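Local coordinates for geranyltranstransferase (Campylobacter jejuni, PDB 3NPK), which probably catalyses the condensation of geranyl diphosphate with isopentenyl diphosphate, yielding farnesyl diphosphate and pyrophosphate in isoprene biosynthesis, at residues Lys160-Ser163 and Leu164-Glu168; Ile149-Ala152 and Ile153-Phe156. All coordinates share one frame; numbering follows the deposited sequence.

Interaction 1: residues Lys160-Ser163 and Leu164-Glu168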
ATOM      1  N   LYS A 160      10.866 -18.419 -19.139  1.00 13.15           N
ATOM      2  CA  LYS A 160       9.883 -19.236 -19.846  1.00 12.98           C
ATOM      3  C   LYS A 160       9.421 -18.529 -21.116  1.00 13.04           C
ATOM      4  O   LYS A 160       9.502 -17.304 -21.225  1.00 15.78           O
ATOM      5  CB  LYS A 160       8.692 -19.533 -18.921  1.00 13.32           C
ATOM      6  CG  LYS A 160       9.093 -20.268 -17.645  1.00 13.51           C
ATOM      7  CD  LYS A 160       7.908 -20.442 -16.703  1.00 13.48           C
ATOM      8  CE  LYS A 160       8.312 -21.130 -15.409  1.00 13.70           C
ATOM      9  NZ  LYS A 160       9.182 -20.252 -14.580  1.00 13.92           N
ATOM     10  N   ARG A 161       8.932 -19.302 -22.076  1.00 12.17           N
ATOM     11  CA  ARG A 161       8.514 -18.729 -23.351  1.00 12.28           C
ATOM     12  C   ARG A 161       7.111 -18.130 -23.271  1.00 13.93           C
ATOM     13  O   ARG A 161       6.151 -18.807 -22.861  1.00 17.04           O
ATOM     14  CB  ARG A 161       8.544 -19.792 -24.453  1.00 12.36           C
ATOM     15  CG  ARG A 161       8.113 -19.243 -25.811  1.00 12.23           C
ATOM     16  CD  ARG A 161       8.058 -20.354 -26.864  1.00 12.18           C
ATOM     17  NE  ARG A 161       7.069 -21.379 -26.524  1.00 11.88           N
ATOM     18  CZ  ARG A 161       5.761 -21.230 -26.699  1.00 12.75           C
ATOM     19  NH1 ARG A 161       5.287 -20.095 -27.197  1.00 13.88           N
ATOM     20  NH2 ARG A 161       4.928 -22.209 -26.371  1.00 14.21           N
ATOM     21  N   LEU A 162       7.004 -16.862 -23.666  1.00 13.20           N
ATOM     22  CA  LEU A 162       5.728 -16.158 -23.736  1.00 14.82           C
ATOM     23  C   LEU A 162       5.323 -15.954 -25.183  1.00 15.00           C
ATOM     24  O   LEU A 162       6.177 -15.786 -26.059  1.00 15.74           O
ATOM     25  CB  LEU A 162       5.841 -14.779 -23.081  1.00 15.46           C
ATOM     26  CG  LEU A 162       6.049 -14.783 -21.571  1.00 16.15           C
ATOM     27  CD1 LEU A 162       6.090 -13.374 -21.016  1.00 17.92           C
ATOM     28  CD2 LEU A 162       4.969 -15.630 -20.886  1.00 17.62           C
ATOM     29  N   SER A 163       4.016 -15.945 -25.416  1.00 14.86           N
ATOM     30  CA  SER A 163       3.463 -15.562 -26.701  1.00 15.76           C
ATOM     31  C   SER A 163       3.450 -14.042 -26.775  1.00 15.98           C
ATOM     32  O   SER A 163       3.646 -13.357 -25.766  1.00 15.74           O
ATOM     33  CB  SER A 163       2.029 -16.070 -26.821  1.00 16.94           C
ATOM     34  OG  SER A 163       1.198 -15.334 -25.938  1.00 17.53           O
ATOM     35  N   LEU A 164       3.185 -13.517 -27.963  1.00 17.06           N
ATOM     36  CA  LEU A 164       3.075 -12.074 -28.156  1.00 18.19           C
ATOM     37  C   LEU A 164       1.969 -11.501 -27.277  1.00 17.64           C
ATOM     38  O   LEU A 164       2.165 -10.494 -26.594  1.00 18.18           O
ATOM     39  CB  LEU A 164       2.756 -11.775 -29.624  1.00 20.09           C
ATOM     40  CG  LEU A 164       3.285 -10.495 -30.283  1.00 24.39           C
ATOM     41  CD1 LEU A 164       2.334  -9.976 -31.378  1.00 24.81           C
ATOM     42  CD2 LEU A 164       3.641  -9.418 -29.316  1.00 24.52           C
ATOM     43  N   ASN A 165       0.801 -12.135 -27.289  1.00 17.19           N
ATOM     44  CA  ASN A 165      -0.303 -11.634 -26.462  1.00 18.11           C
ATOM     45  C   ASN A 165       0.040 -11.633 -24.968  1.00 16.76           C
ATOM     46  O   ASN A 165      -0.316 -10.705 -24.223  1.00 16.75           O
ATOM     47  CB  ASN A 165      -1.590 -12.415 -26.726  1.00 22.10           C
ATOM     48  CG  ASN A 165      -2.229 -12.048 -28.055  1.00 27.02           C
ATOM     49  OD1 ASN A 165      -1.855 -11.051 -28.691  1.00 29.54           O
ATOM     50  ND2 ASN A 165      -3.209 -12.842 -28.476  1.00 28.67           N
ATOM     51  N   GLU A 166       0.757 -12.662 -24.531  1.00 15.99           N
ATOM     52  CA  GLU A 166       1.179 -12.751 -23.137  1.00 14.42           C
ATOM     53  C   GLU A 166       2.196 -11.671 -22.780  1.00 13.08           C
ATOM     54  O   GLU A 166       2.123 -11.058 -21.707  1.00 12.84           O
ATOM     55  CB  GLU A 166       1.756 -14.137 -22.846  1.00 14.28           C
ATOM     56  CG  GLU A 166       0.658 -15.170 -22.730  1.00 16.60           C
ATOM     57  CD  GLU A 166       1.166 -16.596 -22.716  1.00 18.81           C
ATOM     58  OE1 GLU A 166       2.317 -16.845 -23.144  1.00 19.11           O
ATOM     59  OE2 GLU A 166       0.395 -17.470 -22.273  1.00 19.72           O
ATOM     60  N   LEU A 167       3.129 -11.425 -23.696  1.00 13.06           N
ATOM     61  CA  LEU A 167       4.128 -10.386 -23.478  1.00 13.96           C
ATOM     62  C   LEU A 167       3.457  -9.011 -23.426  1.00 14.36           C
ATOM     63  O   LEU A 167       3.793  -8.193 -22.578  1.00 13.83           O
ATOM     64  CB  LEU A 167       5.201 -10.457 -24.570  1.00 14.93           C
ATOM     65  CG  LEU A 167       6.390  -9.509 -24.431  1.00 16.67           C
ATOM     66  CD1 LEU A 167       7.126  -9.716 -23.110  1.00 17.95           C
ATOM     67  CD2 LEU A 167       7.335  -9.700 -25.609  1.00 18.93           C
ATOM     68  N   GLU A 168       2.487  -8.778 -24.311  1.00 14.68           N
ATOM     69  CA  GLU A 168       1.712  -7.540 -24.277  1.00 15.40           C
ATOM     70  C   GLU A 168       0.982  -7.381 -22.949  1.00 14.71           C
ATOM     71  O   GLU A 168       0.975  -6.298 -22.362  1.00 15.81           O
ATOM     72  CB  GLU A 168       0.726  -7.501 -25.449  1.00 18.38           C
ATOM     73  CG  GLU A 168       1.405  -7.229 -26.769  1.00 21.70           C
ATOM     74  CD  GLU A 168       0.539  -7.551 -27.982  1.00 26.61           C
ATOM     75  OE1 GLU A 168      -0.498  -8.241 -27.843  1.00 29.73           O
ATOM     76  OE2 GLU A 168       0.919  -7.132 -29.091  1.00 27.69           O
TER
HETATM   77  O   HOH W   1       3.590 -19.108 -23.767  1.00 37.72           O
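The carboxylate of E166 lies between S163 and L162. Over one face sits the hydroxyl of S163, with OG 3.5 Å from E166 CD; over the other comes a methyl of L162, whose CD2 is 3.7 Å from E166 OE1. At the edge, S163 N donates to the anti side of OE1 over 3.0 Å, almost straight at 174° although the donor stands 27° out of the carboxylate plane. E166 has its CG beside its own backbone N and runs extended from there, which carries the carboxylate back along the chain to S163. In return, S163 OG accepts from E166 N at 3.1 Å. For this, OG is placed between the backbone N and the carbonyl carbon of S163 (chi1 70°), facing the first turn of helix 164-189. The two reciprocal bonds make a capping box with S163 as N-cap, and L167 N to S163 O at 2.9 Å begins the regular helical pattern. A water donates to both R161 O and E166 OE1, at 2.7 Å from each. F23 of the second subunit packs on L162 and E166. With two donors on OE1 and the amino end of a helix close by, the negative charge of E166 is probably stabilised, while the box gives partners to two backbone N-H groups where the helix starts.

Interaction 2: residues Ile149-Ala152 and Ile153-Phe156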
ATOM      1  N   ILE A 149       0.476  -7.553 -10.562  1.00 10.41           N
ATOM      2  CA  ILE A 149       0.342  -8.774 -11.361  1.00  9.89           C
ATOM      3  C   ILE A 149       1.335  -8.736 -12.527  1.00  9.53           C
ATOM      4  O   ILE A 149       1.876  -9.773 -12.915  1.00  9.93           O
ATOM      5  CB  ILE A 149      -1.114  -9.070 -11.835  1.00 10.18           C
ATOM      6  CG1 ILE A 149      -1.215 -10.501 -12.395  1.00 11.37           C
ATOM      7  CG2 ILE A 149      -1.575  -8.086 -12.893  1.00 11.21           C
ATOM      8  CD1 ILE A 149      -0.897 -11.599 -11.384  1.00 13.44           C
ATOM      9  N   GLY A 150       1.587  -7.550 -13.090  1.00  9.70           N
ATOM     10  CA  GLY A 150       2.601  -7.404 -14.119  1.00  9.88           C
ATOM     11  C   GLY A 150       3.981  -7.844 -13.652  1.00 11.02           C
ATOM     12  O   GLY A 150       4.693  -8.590 -14.336  1.00 11.80           O
ATOM     13  N   GLN A 151       4.368  -7.395 -12.469  1.00  9.96           N
ATOM     14  CA  GLN A 151       5.652  -7.810 -11.912  1.00 11.06           C
ATOM     15  C   GLN A 151       5.701  -9.305 -11.568  1.00 10.25           C
ATOM     16  O   GLN A 151       6.717  -9.977 -11.819  1.00 11.07           O
ATOM     17  CB  GLN A 151       5.988  -6.984 -10.667  1.00 13.51           C
ATOM     18  CG  GLN A 151       7.316  -7.362 -10.007  1.00 15.99           C
ATOM     19  CD  GLN A 151       8.581  -7.143 -10.876  1.00 20.17           C
ATOM     20  OE1 GLN A 151       8.512  -6.860 -12.072  1.00 22.74           O
ATOM     21  NE2 GLN A 151       9.750  -7.305 -10.250  1.00 20.44           N
ATOM     22  N   ALA A 152       4.610  -9.845 -11.025  1.00 10.10           N
ATOM     23  CA  ALA A 152       4.585 -11.280 -10.711  1.00  9.26           C
ATOM     24  C   ALA A 152       4.768 -12.101 -11.988  1.00  9.28           C
ATOM     25  O   ALA A 152       5.512 -13.093 -12.016  1.00 11.17           O
ATOM     26  CB  ALA A 152       3.272 -11.663 -10.008  1.00  9.76           C
ATOM     27  N   ILE A 153       4.081 -11.688 -13.049  1.00  9.82           N
ATOM     28  CA  ILE A 153       4.215 -12.372 -14.329  1.00 10.43           C
ATOM     29  C   ILE A 153       5.641 -12.222 -14.876  1.00 11.11           C
ATOM     30  O   ILE A 153       6.256 -13.199 -15.324  1.00 12.30           O
ATOM     31  CB  ILE A 153       3.163 -11.854 -15.317  1.00 11.79           C
ATOM     32  CG1 ILE A 153       1.795 -12.399 -14.899  1.00 12.09           C
ATOM     33  CG2 ILE A 153       3.494 -12.256 -16.770  1.00 11.83           C
ATOM     34  CD1 ILE A 153       0.610 -11.800 -15.663  1.00 12.18           C
ATOM     35  N   ASP A 154       6.177 -11.007 -14.833  1.00 11.58           N
ATOM     36  CA  ASP A 154       7.543 -10.767 -15.319  1.00 12.77           C
ATOM     37  C   ASP A 154       8.559 -11.675 -14.603  1.00 12.22           C
ATOM     38  O   ASP A 154       9.416 -12.319 -15.242  1.00 13.30           O
ATOM     39  CB  ASP A 154       7.912  -9.297 -15.114  1.00 14.72           C
ATOM     40  CG  ASP A 154       9.070  -8.835 -15.998  1.00 21.62           C
ATOM     41  OD1 ASP A 154       9.295  -9.395 -17.091  1.00 23.73           O
ATOM     42  OD2 ASP A 154       9.753  -7.887 -15.589  1.00 26.40           O
ATOM     43  N   CYS A 155       8.449 -11.748 -13.281  1.00 11.96           N
ATOM     44  CA  CYS A 155       9.363 -12.584 -12.512  1.00 12.61           C
ATOM     45  C   CYS A 155       9.171 -14.066 -12.804  1.00 12.74           C
ATOM     46  O   CYS A 155      10.146 -14.792 -13.042  1.00 14.40           O
ATOM     47  CB  CYS A 155       9.187 -12.338 -11.019  1.00 12.74           C
ATOM     48  SG  CYS A 155       9.743 -10.697 -10.528  1.00 15.99           S
ATOM     49  N   PHE A 156       7.926 -14.532 -12.807  1.00 11.42           N
ATOM     50  CA  PHE A 156       7.722 -15.961 -12.992  1.00 12.32           C
ATOM     51  C   PHE A 156       8.103 -16.439 -14.388  1.00 13.26           C
ATOM     52  O   PHE A 156       8.628 -17.547 -14.537  1.00 13.82           O
ATOM     53  CB  PHE A 156       6.289 -16.370 -12.673  1.00 14.10           C
ATOM     54  CG  PHE A 156       6.075 -17.850 -12.761  1.00 15.29           C
ATOM     55  CD1 PHE A 156       6.507 -18.676 -11.739  1.00 16.66           C
ATOM     56  CD2 PHE A 156       5.490 -18.420 -13.882  1.00 15.44           C
ATOM     57  CE1 PHE A 156       6.342 -20.052 -11.817  1.00 18.00           C
ATOM     58  CE2 PHE A 156       5.311 -19.809 -13.972  1.00 17.73           C
ATOM     59  CZ  PHE A 156       5.738 -20.619 -12.930  1.00 18.21           C
TER
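I149 and I153 meet one turn apart on helix 147-156, and their side chains touch through carbon alone: I149 CG1 lies 4.0 Å from I153 CD1, the two chains slanting across each other. I153 keeps CG1 beside its backbone N (chi1 -73°), which sets CG1 3.3 Å from I149 O and sends CD1 on towards I149 CG1. Beyond them, F169 and H173 of helix 164-189 pack on I153 and I149 respectively, and from the second subunit V20 packs on I149 and F23 on I153.

The backbone bonds are those of a regular alpha helix. I153, D154, C155 and F156 donate from N to the O atoms of I149, G150, Q151 and A152 in turn, each at 2.9 Å. This stretch carries the GQxxD sequence familiar from the polyprenyl synthetase family, whose fold is all-helical, with G150, Q151 and D154 as its named positions.

Polar side chains gather on another part of the helix surface. Q151 bends at chi2 (63°), which brings its amide along the helix to C155, with NE2 3.4 Å from SG. On the D154 side, Q151 OE1 and D154 OD2, both acceptors, lie 3.9 Å apart without a bond, the amide and carboxylate planes standing 59° to each other. OD2 is satisfied instead by a salt bridge to K174 NZ. M85, a loop residue within the aspartate-rich sequence DDLPAMD, touches both Q151 and C155.

In the fold
Interaction 2 occupies the helix that precedes the loop of 160-163, and interaction 1 starts the helix that follows it; their centres are about 12 Å apart. K160, at the start of 160-163, reaches back to the end of helix 147-156, donating from NZ to F156 O and making a cation-pi contact with the F156 ring. Both contacts also face the second subunit, where F23 touches I153 of one and L162 and E166 of the other. The centre of interaction 1 is about 22 Å from the centre of the chain and that of interaction 2 about 16 Å; the first is partly buried, the second buried. The side chain of Q151 is about 11 Å from the bound pyrophosphate, near the ligand pocket but not lining it.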